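Local coordinates for protein alpha,alpha-trehalose-phosphate synthase (UDP-forming) (Burkholderia xenovorans, PDB 5V0T) that belongs to glycosyltransferase family 20 and has the GT-B fold, with uridine-5'-diphosphate and 6-O-phosphono-alpha-D-glucopyranose bound in this model, at residues Val15-Ala20 with Asp140-Pro145; Phe291-Glu296 with Gly422-Leu427; Leu271-Asp276 with Leu308-Pro313. All coordinates share one frame; numbering follows the deposited sequence.

Interaction 1 (Val15-Ala20 with Asp140-Pro145). With G6P (6-O-phosphono-alpha-D-glucopyranose), chain J.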
loop_
_atom_site.group_PDB
_atom_site.type_symbol
_atom_site.label_atom_id
_atom_site.label_comp_id
_atom_site.label_asym_id
_atom_site.label_seq_id
_atom_site.Cartn_x
_atom_site.Cartn_y
_atom_site.Cartn_z
ATOM N N VAL A 15 -15.767 -2.291 3.759
ATOM C CA VAL A 15 -15.542 -3.717 3.535
ATOM C C VAL A 15 -14.127 -3.902 2.992
ATOM O O VAL A 15 -13.778 -3.319 1.961
ATOM C CB VAL A 15 -16.564 -4.308 2.551
ATOM C CG1 VAL A 15 -16.316 -5.813 2.359
ATOM C CG2 VAL A 15 -18.001 -4.030 3.008
ATOM N N SER A 16 -13.325 -4.728 3.663
ATOM C CA SER A 16 -11.988 -5.066 3.177
ATOM C C SER A 16 -11.647 -6.452 3.680
ATOM O O SER A 16 -12.299 -6.981 4.577
ATOM C CB SER A 16 -10.929 -4.062 3.658
ATOM O OG SER A 16 -10.873 -4.081 5.087
ATOM N N ASN A 17 -10.612 -7.050 3.103
ATOM C CA ASN A 17 -10.153 -8.317 3.655
ATOM C C ASN A 17 -9.457 -8.085 4.990
ATOM O O ASN A 17 -9.900 -8.579 6.034
ATOM C CB ASN A 17 -9.203 -9.022 2.684
ATOM C CG ASN A 17 -8.858 -10.421 3.158
ATOM O OD1 ASN A 17 -9.737 -11.271 3.290
ATOM N ND2 ASN A 17 -7.584 -10.654 3.452
ATOM N N ARG A 18 -8.361 -7.333 4.967
ATOM C CA ARG A 18 -7.603 -7.031 6.174
ATOM C C ARG A 18 -8.311 -5.941 6.967
ATOM O O ARG A 18 -8.683 -4.902 6.414
ATOM C CB ARG A 18 -6.182 -6.586 5.811
ATOM C CG ARG A 18 -5.314 -6.249 7.046
ATOM C CD ARG A 18 -5.066 -7.498 7.883
ATOM N NE ARG A 18 -4.089 -8.395 7.265
ATOM C CZ ARG A 18 -3.838 -9.630 7.693
ATOM N NH1 ARG A 18 -4.528 -10.129 8.717
ATOM N NH2 ARG A 18 -2.909 -10.374 7.099
ATOM N N VAL A 19 -8.504 -6.184 8.260
ATOM C CA VAL A 19 -9.145 -5.234 9.158
ATOM C C VAL A 19 -8.123 -4.832 10.216
ATOM O O VAL A 19 -7.324 -5.663 10.660
ATOM C CB VAL A 19 -10.417 -5.838 9.794
ATOM C CG1 VAL A 19 -11.096 -4.840 10.700
ATOM C CG2 VAL A 19 -11.393 -6.292 8.693
ATOM N N ALA A 20 -8.147 -3.561 10.616
ATOM C CA ALA A 20 -7.163 -3.057 11.573
ATOM C C ALA A 20 -7.217 -3.864 12.870
ATOM O O ALA A 20 -8.282 -4.350 13.257
ATOM C CB ALA A 20 -7.404 -1.580 11.871
ATOM N N ASP A 140 -10.172 -3.013 -2.263
ATOM C CA ASP A 140 -8.975 -3.719 -2.741
ATOM C C ASP A 140 -9.241 -5.046 -3.443
ATOM O O ASP A 140 -10.378 -5.523 -3.517
ATOM C CB ASP A 140 -7.949 -3.937 -1.617
ATOM C CG ASP A 140 -6.538 -3.551 -2.060
ATOM O OD1 ASP A 140 -6.421 -3.072 -3.208
ATOM O OD2 ASP A 140 -5.561 -3.703 -1.290
ATOM N N TYR A 141 -8.168 -5.632 -3.982
ATOM C CA TYR A 141 -8.261 -6.633 -5.034
ATOM C C TYR A 141 -8.911 -7.945 -4.591
ATOM O O TYR A 141 -9.394 -8.692 -5.447
ATOM C CB TYR A 141 -6.860 -6.907 -5.573
ATOM C CG TYR A 141 -5.865 -7.292 -4.499
ATOM C CD1 TYR A 141 -5.229 -6.331 -3.712
ATOM C CD2 TYR A 141 -5.534 -8.622 -4.298
ATOM C CE1 TYR A 141 -4.310 -6.696 -2.735
ATOM C CE2 TYR A 141 -4.618 -8.992 -3.342
ATOM C CZ TYR A 141 -4.010 -8.034 -2.559
ATOM O OH TYR A 141 -3.078 -8.442 -1.624
ATOM N N HIS A 142 -8.919 -8.254 -3.286
ATOM C CA HIS A 142 -9.566 -9.481 -2.819
ATOM C C HIS A 142 -11.050 -9.488 -3.131
ATOM O O HIS A 142 -11.666 -10.559 -3.226
ATOM C CB HIS A 142 -9.398 -9.644 -1.304
ATOM C CG HIS A 142 -8.032 -9.318 -0.804
ATOM N ND1 HIS A 142 -7.589 -8.020 -0.640
ATOM C CD2 HIS A 142 -7.013 -10.120 -0.413
ATOM C CE1 HIS A 142 -6.346 -8.038 -0.194
ATOM N NE2 HIS A 142 -5.975 -9.298 -0.041
ATOM N N LEU A 143 -11.645 -8.311 -3.269
ATOM C CA LEU A 143 -13.097 -8.162 -3.194
ATOM C C LEU A 143 -13.686 -7.576 -4.480
ATOM O O LEU A 143 -14.768 -6.990 -4.467
ATOM C CB LEU A 143 -13.465 -7.322 -1.963
ATOM C CG LEU A 143 -13.027 -7.981 -0.646
ATOM C CD1 LEU A 143 -13.181 -7.022 0.514
ATOM C CD2 LEU A 143 -13.839 -9.250 -0.394
ATOM N N ILE A 144 -12.990 -7.762 -5.603
ATOM C CA ILE A 144 -13.494 -7.324 -6.914
ATOM C C ILE A 144 -14.900 -7.858 -7.211
ATOM O O ILE A 144 -15.722 -7.091 -7.734
ATOM C CB ILE A 144 -12.499 -7.706 -8.019
ATOM C CG1 ILE A 144 -11.252 -6.806 -7.923
ATOM C CG2 ILE A 144 -13.149 -7.623 -9.432
ATOM C CD1 ILE A 144 -10.044 -7.300 -8.769
ATOM N N PRO A 145 -15.253 -9.115 -6.904
ATOM C CA PRO A 145 -16.615 -9.602 -7.195
ATOM C C PRO A 145 -17.691 -9.179 -6.203
ATOM O O PRO A 145 -18.823 -9.644 -6.337
ATOM C CB PRO A 145 -16.458 -11.137 -7.158
ATOM C CG PRO A 145 -14.960 -11.392 -7.229
ATOM C CD PRO A 145 -14.367 -10.221 -6.502
HETATM C C1 G6P J . -1.308 -3.926 0.834
HETATM C C2 G6P J . -2.677 -4.290 0.284
HETATM C C3 G6P J . -3.682 -4.466 1.425
HETATM C C4 G6P J . -3.135 -5.494 2.419
HETATM C C5 G6P J . -1.747 -5.061 2.892
HETATM C C6 G6P J . -1.200 -6.049 3.924
HETATM O O1 G6P J . -1.448 -2.681 1.508
HETATM O O2 G6P J . -3.108 -3.272 -0.638
HETATM O O3 G6P J . -4.912 -4.945 0.857
HETATM O O4 G6P J . -4.010 -5.581 3.563
HETATM O O5 G6P J . -0.866 -4.927 1.765
HETATM O O6 G6P J . -1.197 -7.379 3.377
HETATM P P G6P J . -1.999 -8.552 4.136
HETATM O O1P G6P J . -1.207 -8.866 5.380
HETATM O O2P G6P J . -2.064 -9.661 3.124
HETATM O O3P G6P J . -3.349 -7.953 4.460
HETATM O O HOH W 1 -9.161 -6.129 0.761
#
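N17 and H142 face each other with their CA atoms 6.6 Å apart, H142 in the loop after strand 135-139. V15 and S16 lie on strand 12-16, and the chain turns a corner at N17. Residues 140-145 have no regular structure, and P145 takes the N-cap position of helix 146-152. No direct hydrogen bond joins the two segments. One water accepts a bond from N17 N and has a weak bond to H142 ND1.

N17 and H142 make a CH-pi contact. N17 CB lies over one face of the H142 ring, 3.8 Å from the centroid and 15° off the normal. N17 CG is anti to the backbone N (chi1 -173°), and its amide is tilted only 20° from the ring plane. The OD1 end bonds to Y85. Y141 CE2 sits over the opposite face of the ring, near its rim, so the imidazole is held from both faces. L143 CD1 packs 3.5 Å from S16 CA and also touches V15 CG1.

Here the first sheet of the GT-B fold ends in a pocket. Strands 12-16 and 135-139 are parallel neighbours, and the loops after them reach G6P. D140 OD2 accepts from both O2 and O3 of the sugar, each at 2.6 Å, while D140 OD1 takes the backbone N-H of H164. The H142 ring presents its edge to G6P, with CE1 3.6 Å from O3. R18 bends at chi2 and chi3 and meets the phosphate edge-on. R18 NE bonds to O3P and R18 NH2 to O1P, both at 2.9 Å.

Interaction 2 (Phe291-Glu296 with Gly422-Leu427)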
loop_
_atom_site.group_PDB
_atom_site.type_symbol
_atom_site.label_atom_id
_atom_site.label_comp_id
_atom_site.label_asym_id
_atom_site.label_seq_id
_atom_site.Cartn_x
_atom_site.Cartn_y
_atom_site.Cartn_z
ATOM N N PHE A 291 22.764 0.681 -2.605
ATOM C CA PHE A 291 23.563 1.055 -1.444
ATOM C C PHE A 291 24.956 0.447 -1.534
ATOM O O PHE A 291 25.948 1.104 -1.209
ATOM C CB PHE A 291 22.868 0.625 -0.140
ATOM C CG PHE A 291 23.654 0.982 1.122
ATOM C CD1 PHE A 291 23.899 2.308 1.455
ATOM C CD2 PHE A 291 24.162 -0.014 1.958
ATOM C CE1 PHE A 291 24.622 2.638 2.604
ATOM C CE2 PHE A 291 24.876 0.306 3.118
ATOM C CZ PHE A 291 25.103 1.639 3.448
ATOM N N GLU A 292 25.053 -0.809 -1.976
ATOM C CA GLU A 292 26.368 -1.397 -2.214
ATOM C C GLU A 292 27.153 -0.614 -3.269
ATOM O O GLU A 292 28.364 -0.379 -3.112
ATOM C CB GLU A 292 26.209 -2.863 -2.633
ATOM C CG GLU A 292 27.494 -3.550 -3.091
ATOM C CD GLU A 292 27.213 -4.978 -3.541
ATOM O OE1 GLU A 292 27.985 -5.900 -3.183
ATOM O OE2 GLU A 292 26.185 -5.174 -4.216
ATOM N N ARG A 293 26.492 -0.228 -4.366
ATOM C CA ARG A 293 27.156 0.563 -5.403
ATOM C C ARG A 293 27.607 1.919 -4.854
ATOM O O ARG A 293 28.674 2.426 -5.223
ATOM C CB ARG A 293 26.212 0.738 -6.605
ATOM C CG ARG A 293 26.780 1.499 -7.806
ATOM C CD ARG A 293 27.863 0.709 -8.554
ATOM N NE ARG A 293 27.457 -0.664 -8.847
ATOM C CZ ARG A 293 26.734 -1.041 -9.900
ATOM N NH1 ARG A 293 26.301 -0.157 -10.801
ATOM N NH2 ARG A 293 26.431 -2.318 -10.050
ATOM N N LEU A 294 26.806 2.523 -3.967
ATOM C CA LEU A 294 27.248 3.751 -3.298
ATOM C C LEU A 294 28.581 3.539 -2.582
ATOM O O LEU A 294 29.521 4.331 -2.735
ATOM C CB LEU A 294 26.178 4.225 -2.310
ATOM C CG LEU A 294 26.571 5.419 -1.421
ATOM C CD1 LEU A 294 26.720 6.689 -2.270
ATOM C CD2 LEU A 294 25.580 5.634 -0.269
ATOM N N LEU A 295 28.678 2.460 -1.798
ATOM C CA LEU A 295 29.898 2.184 -1.054
ATOM C C LEU A 295 31.067 1.860 -1.980
ATOM O O LEU A 295 32.211 2.239 -1.691
ATOM C CB LEU A 295 29.646 1.047 -0.058
ATOM C CG LEU A 295 28.569 1.317 1.004
ATOM C CD1 LEU A 295 28.407 0.138 1.971
ATOM C CD2 LEU A 295 28.864 2.620 1.784
ATOM N N GLU A 296 30.812 1.154 -3.092
ATOM C CA GLU A 296 31.882 0.832 -4.038
ATOM C C GLU A 296 32.541 2.086 -4.594
ATOM O O GLU A 296 33.769 2.143 -4.739
ATOM C CB GLU A 296 31.337 -0.009 -5.201
ATOM C CG GLU A 296 30.953 -1.440 -4.838
ATOM C CD GLU A 296 30.282 -2.158 -5.999
ATOM O OE1 GLU A 296 29.950 -1.487 -7.007
ATOM O OE2 GLU A 296 30.102 -3.392 -5.909
ATOM N N GLY A 422 21.772 5.017 -10.980
ATOM C CA GLY A 422 20.895 6.142 -10.702
ATOM C C GLY A 422 20.444 6.192 -9.254
ATOM O O GLY A 422 20.395 7.264 -8.644
ATOM N N MET A 423 20.116 5.039 -8.678
ATOM C CA MET A 423 19.713 5.045 -7.280
ATOM C C MET A 423 20.882 5.385 -6.369
ATOM O O MET A 423 20.714 6.147 -5.414
ATOM C CB MET A 423 19.085 3.709 -6.900
ATOM C CG MET A 423 17.701 3.557 -7.510
ATOM S SD MET A 423 16.633 2.585 -6.457
ATOM C CE MET A 423 17.453 0.999 -6.463
ATOM N N ALA A 424 22.080 4.866 -6.666
ATOM C CA ALA A 424 23.246 5.206 -5.852
ATOM C C ALA A 424 23.567 6.691 -5.949
ATOM O O ALA A 424 23.963 7.315 -4.956
ATOM C CB ALA A 424 24.462 4.377 -6.285
ATOM N N GLU A 425 23.440 7.266 -7.149
ATOM C CA GLU A 425 23.683 8.700 -7.298
ATOM C C GLU A 425 22.655 9.506 -6.518
ATOM O O GLU A 425 22.982 10.555 -5.947
ATOM C CB GLU A 425 23.665 9.079 -8.776
ATOM C CG GLU A 425 24.877 8.571 -9.513
ATOM C CD GLU A 425 24.672 8.507 -11.013
ATOM O OE1 GLU A 425 25.618 8.084 -11.695
ATOM O OE2 GLU A 425 23.580 8.869 -11.507
ATOM N N ALA A 426 21.407 9.028 -6.477
ATOM C CA ALA A 426 20.391 9.689 -5.668
ATOM C C ALA A 426 20.729 9.612 -4.182
ATOM O O ALA A 426 20.515 10.582 -3.446
ATOM C CB ALA A 426 19.012 9.079 -5.933
ATOM N N LEU A 427 21.242 8.464 -3.714
ATOM C CA LEU A 427 21.653 8.375 -2.309
ATOM C C LEU A 427 22.738 9.392 -1.990
ATOM O O LEU A 427 22.699 10.050 -0.941
ATOM C CB LEU A 427 22.146 6.967 -1.968
ATOM C CG LEU A 427 21.097 5.851 -1.932
ATOM C CD1 LEU A 427 21.764 4.502 -1.594
ATOM C CD2 LEU A 427 19.990 6.152 -0.934
#
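L294 and A424 bring two helices close together, with their CA atoms 5.0 Å apart. The short axes of 291-296 and 422-427 approach to 8.2 Å and cross at -68°. The small A424 allows this: its CB lies directly against the other backbone, 3.8 Å from L294 N.

The contact across the segments is apolar. A424 CB also meets R293 CG, which is an aliphatic part of that arginine, at 4.0 Å. L294 CG is anti to the backbone N (chi1 174°), and the CD2 branch reaches L427 CB at 4.1 Å. L427 CD1 lies 3.9 Å from F291 CA and also near L294 CD2. This CD1 methyl is at the edge of the F291 ring, near its plane.

The two helices belong to the second, Rossmann-like domain of the GT-B fold. Helix 284-297 links strands 270-275 and 305-310, and helix 420-432 follows strand 413-415 at the far edge of the same parallel sheet. Toward the sheet, F291 stacks edge-to-face with F307. L294 also packs on A428 and L431.

Charged groups lie at the margin. R293 bends at chi2 and chi3, and its NE forms a salt bridge with E296 OE1 at 3.2 Å, though the hydrogen bond in it is weak. R293 NH1 forms a salt bridge with D421, just before 422-427, and so ties the two helices together by charge.

Interaction 3 (Leu271-Asp276 with Leu308-Pro313). With UDP (uridine-5'-diphosphate), chain I.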
loop_
_atom_site.group_PDB
_atom_site.type_symbol
_atom_site.label_atom_id
_atom_site.label_comp_id
_atom_site.label_asym_id
_atom_site.label_seq_id
_atom_site.Cartn_x
_atom_site.Cartn_y
_atom_site.Cartn_z
ATOM N N LEU A 271 22.111 8.288 8.564
ATOM C CA LEU A 271 21.180 7.166 8.538
ATOM C C LEU A 271 20.340 7.208 7.273
ATOM O O LEU A 271 19.637 8.190 7.021
ATOM C CB LEU A 271 20.273 7.180 9.769
ATOM C CG LEU A 271 19.199 6.097 9.827
ATOM C CD1 LEU A 271 19.843 4.699 9.842
ATOM C CD2 LEU A 271 18.343 6.309 11.066
ATOM N N ILE A 272 20.423 6.145 6.486
ATOM C CA ILE A 272 19.446 5.853 5.443
ATOM C C ILE A 272 18.438 4.870 6.026
ATOM O O ILE A 272 18.816 3.828 6.575
ATOM C CB ILE A 272 20.132 5.270 4.196
ATOM C CG1 ILE A 272 21.213 6.230 3.673
ATOM C CG2 ILE A 272 19.095 4.914 3.119
ATOM C CD1 ILE A 272 22.152 5.592 2.634
ATOM N N MET A 273 17.147 5.181 5.905
ATOM C CA MET A 273 16.123 4.339 6.511
ATOM C C MET A 273 15.081 3.893 5.493
ATOM O O MET A 273 14.615 4.685 4.673
ATOM C CB MET A 273 15.438 5.066 7.673
ATOM C CG MET A 273 14.361 4.211 8.381
ATOM S SD MET A 273 13.894 5.021 9.905
ATOM C CE MET A 273 12.579 3.914 10.466
ATOM N N SER A 274 14.708 2.617 5.566
ATOM C CA SER A 274 13.630 2.044 4.777
ATOM C C SER A 274 12.721 1.225 5.685
ATOM O O SER A 274 13.178 0.614 6.659
ATOM C CB SER A 274 14.163 1.132 3.656
ATOM O OG SER A 274 14.893 1.855 2.664
ATOM N N VAL A 275 11.434 1.194 5.338
ATOM C CA VAL A 275 10.425 0.390 6.032
ATOM C C VAL A 275 9.513 -0.199 4.969
ATOM O O VAL A 275 8.818 0.553 4.276
ATOM C CB VAL A 275 9.577 1.209 7.020
ATOM C CG1 VAL A 275 8.549 0.300 7.664
ATOM C CG2 VAL A 275 10.441 1.896 8.082
ATOM N N ASP A 276 9.501 -1.530 4.843
ATOM C CA ASP A 276 8.759 -2.218 3.785
ATOM C C ASP A 276 8.365 -3.600 4.269
ATOM O O ASP A 276 9.237 -4.341 4.719
ATOM C CB ASP A 276 9.604 -2.421 2.511
ATOM C CG ASP A 276 10.222 -1.152 1.978
ATOM O OD1 ASP A 276 11.181 -0.644 2.600
ATOM O OD2 ASP A 276 9.780 -0.692 0.896
ATOM N N LEU A 308 19.409 1.311 7.582
ATOM C CA LEU A 308 18.435 0.563 8.365
ATOM C C LEU A 308 17.285 0.138 7.446
ATOM O O LEU A 308 16.547 0.986 6.932
ATOM C CB LEU A 308 17.932 1.428 9.522
ATOM C CG LEU A 308 16.778 0.835 10.341
ATOM C CD1 LEU A 308 17.193 -0.460 11.044
ATOM C CD2 LEU A 308 16.240 1.867 11.339
ATOM N N GLN A 309 17.128 -1.177 7.237
ATOM C CA GLN A 309 15.986 -1.724 6.503
ATOM C C GLN A 309 15.134 -2.508 7.492
ATOM O O GLN A 309 15.516 -3.602 7.930
ATOM C CB GLN A 309 16.415 -2.625 5.346
ATOM C CG GLN A 309 15.213 -3.353 4.690
ATOM C CD GLN A 309 14.372 -2.411 3.837
ATOM O OE1 GLN A 309 14.865 -1.860 2.874
ATOM N NE2 GLN A 309 13.087 -2.226 4.201
ATOM N N ILE A 310 13.998 -1.947 7.858
ATOM C CA ILE A 310 12.994 -2.683 8.615
ATOM C C ILE A 310 12.092 -3.370 7.594
ATOM O O ILE A 310 11.495 -2.710 6.731
ATOM C CB ILE A 310 12.211 -1.754 9.547
ATOM C CG1 ILE A 310 13.158 -1.196 10.608
ATOM C CG2 ILE A 310 11.047 -2.509 10.213
ATOM C CD1 ILE A 310 12.492 -0.221 11.625
ATOM N N ALA A 311 12.042 -4.698 7.644
ATOM C CA ALA A 311 11.371 -5.490 6.608
ATOM C C ALA A 311 10.522 -6.568 7.259
ATOM O O ALA A 311 10.921 -7.735 7.335
ATOM C CB ALA A 311 12.386 -6.107 5.646
ATOM N N PRO A 312 9.330 -6.214 7.747
ATOM C CA PRO A 312 8.550 -7.180 8.516
ATOM C C PRO A 312 8.093 -8.346 7.653
ATOM O O PRO A 312 7.888 -8.198 6.435
ATOM C CB PRO A 312 7.348 -6.356 9.017
ATOM C CG PRO A 312 7.437 -5.042 8.398
ATOM C CD PRO A 312 8.821 -4.843 7.896
ATOM N N PRO A 313 7.891 -9.516 8.256
ATOM C CA PRO A 313 7.293 -10.641 7.536
ATOM C C PRO A 313 5.951 -10.248 6.945
ATOM O O PRO A 313 5.189 -9.473 7.532
ATOM C CB PRO A 313 7.115 -11.708 8.626
ATOM C CG PRO A 313 8.034 -11.271 9.753
ATOM C CD PRO A 313 8.057 -9.794 9.698
HETATM N N1 UDP I . 3.963 -0.174 9.058
HETATM C C2 UDP I . 3.824 -0.400 10.418
HETATM N N3 UDP I . 4.772 -1.212 10.972
HETATM C C4 UDP I . 5.831 -1.808 10.324
HETATM C C5 UDP I . 5.915 -1.524 8.915
HETATM C C6 UDP I . 5.004 -0.722 8.344
HETATM O O2 UDP I . 2.918 0.073 11.081
HETATM O O4 UDP I . 6.612 -2.518 10.969
HETATM C "C1'" UDP I . 2.976 0.700 8.416
HETATM C "C2'" UDP I . 3.584 1.958 7.801
HETATM O "O2'" UDP I . 3.708 2.965 8.791
HETATM C "C3'" UDP I . 2.539 2.294 6.735
HETATM C "C4'" UDP I . 2.074 0.907 6.273
HETATM O "O4'" UDP I . 2.390 -0.005 7.347
HETATM O "O3'" UDP I . 1.428 3.016 7.257
HETATM C "C5'" UDP I . 2.689 0.413 4.991
HETATM O "O5'" UDP I . 1.939 0.993 3.906
HETATM P PA UDP I . 2.592 1.219 2.482
HETATM O O1A UDP I . 3.958 1.863 2.603
HETATM O O2A UDP I . 1.598 1.958 1.666
HETATM O O3A UDP I . 2.836 -0.227 1.896
HETATM P PB UDP I . 2.041 -1.598 1.920
HETATM O O1B UDP I . 0.571 -1.169 1.941
HETATM O O2B UDP I . 2.383 -2.212 0.545
HETATM O O3B UDP I . 2.439 -2.444 3.072
#
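S274 and Q309 are paired in two parallel strands, with CA atoms 4.8 Å apart. Four backbone hydrogen bonds join the strands: L308 N to I272 O, S274 N to L308 O, I310 N to S274 O, and D276 N to I310 O. Q309 leaves its strand on the same face as S274. Q309 CG is anti to the backbone N (chi1 172°), and a bend at chi2 turns the amide back across the neighbouring strand. Q309 CD then lies 3.6 Å from S274 CB. OE1 comes to 3.2 Å from that CB and has a weak bond to R287. NE2 gives an almost straight bond (172°) to D276 OD1 at 2.9 Å, with OD1 close to the amide plane. It also bonds I310 O, from above the carbonyl plane. D276 OD1 has a salt bridge to R287.

On the other face, M273 and L308 run side by side, SD to CD2. V275 CG1 reaches UDP C5 at 3.4 Å, and P312 CG lies near O4 of the uracil. Strands 270-275 and 305-310 with helix 284-297 form the first beta-alpha-beta crossover, in chain order, of a 3-2-1-4-5-6 Rossmann-type sheet that binds its nucleotide at the strand ends.

Overall arrangement
The interactions divide between the two Rossmann-like halves of the GT-B fold. Interaction 1 comes first along the chain and closes before the others open. It lies in the first half, beside G6P. Interactions 2 and 3 share the second half, and their segments alternate in sequence. Their centres are 17 Å apart, and they touch where F291 CE1 packs on I272 CD1 at 3.9 Å. Interaction 3 is in the parallel sheet, and interaction 2 joins two helices that cover it. Interactions 1 and 3 have centres 26 Å apart, but their nearest atoms are about 8 Å apart. As is usual in GT-B proteins, G6P and UDP lie in the cleft between the halves, away from interaction 2.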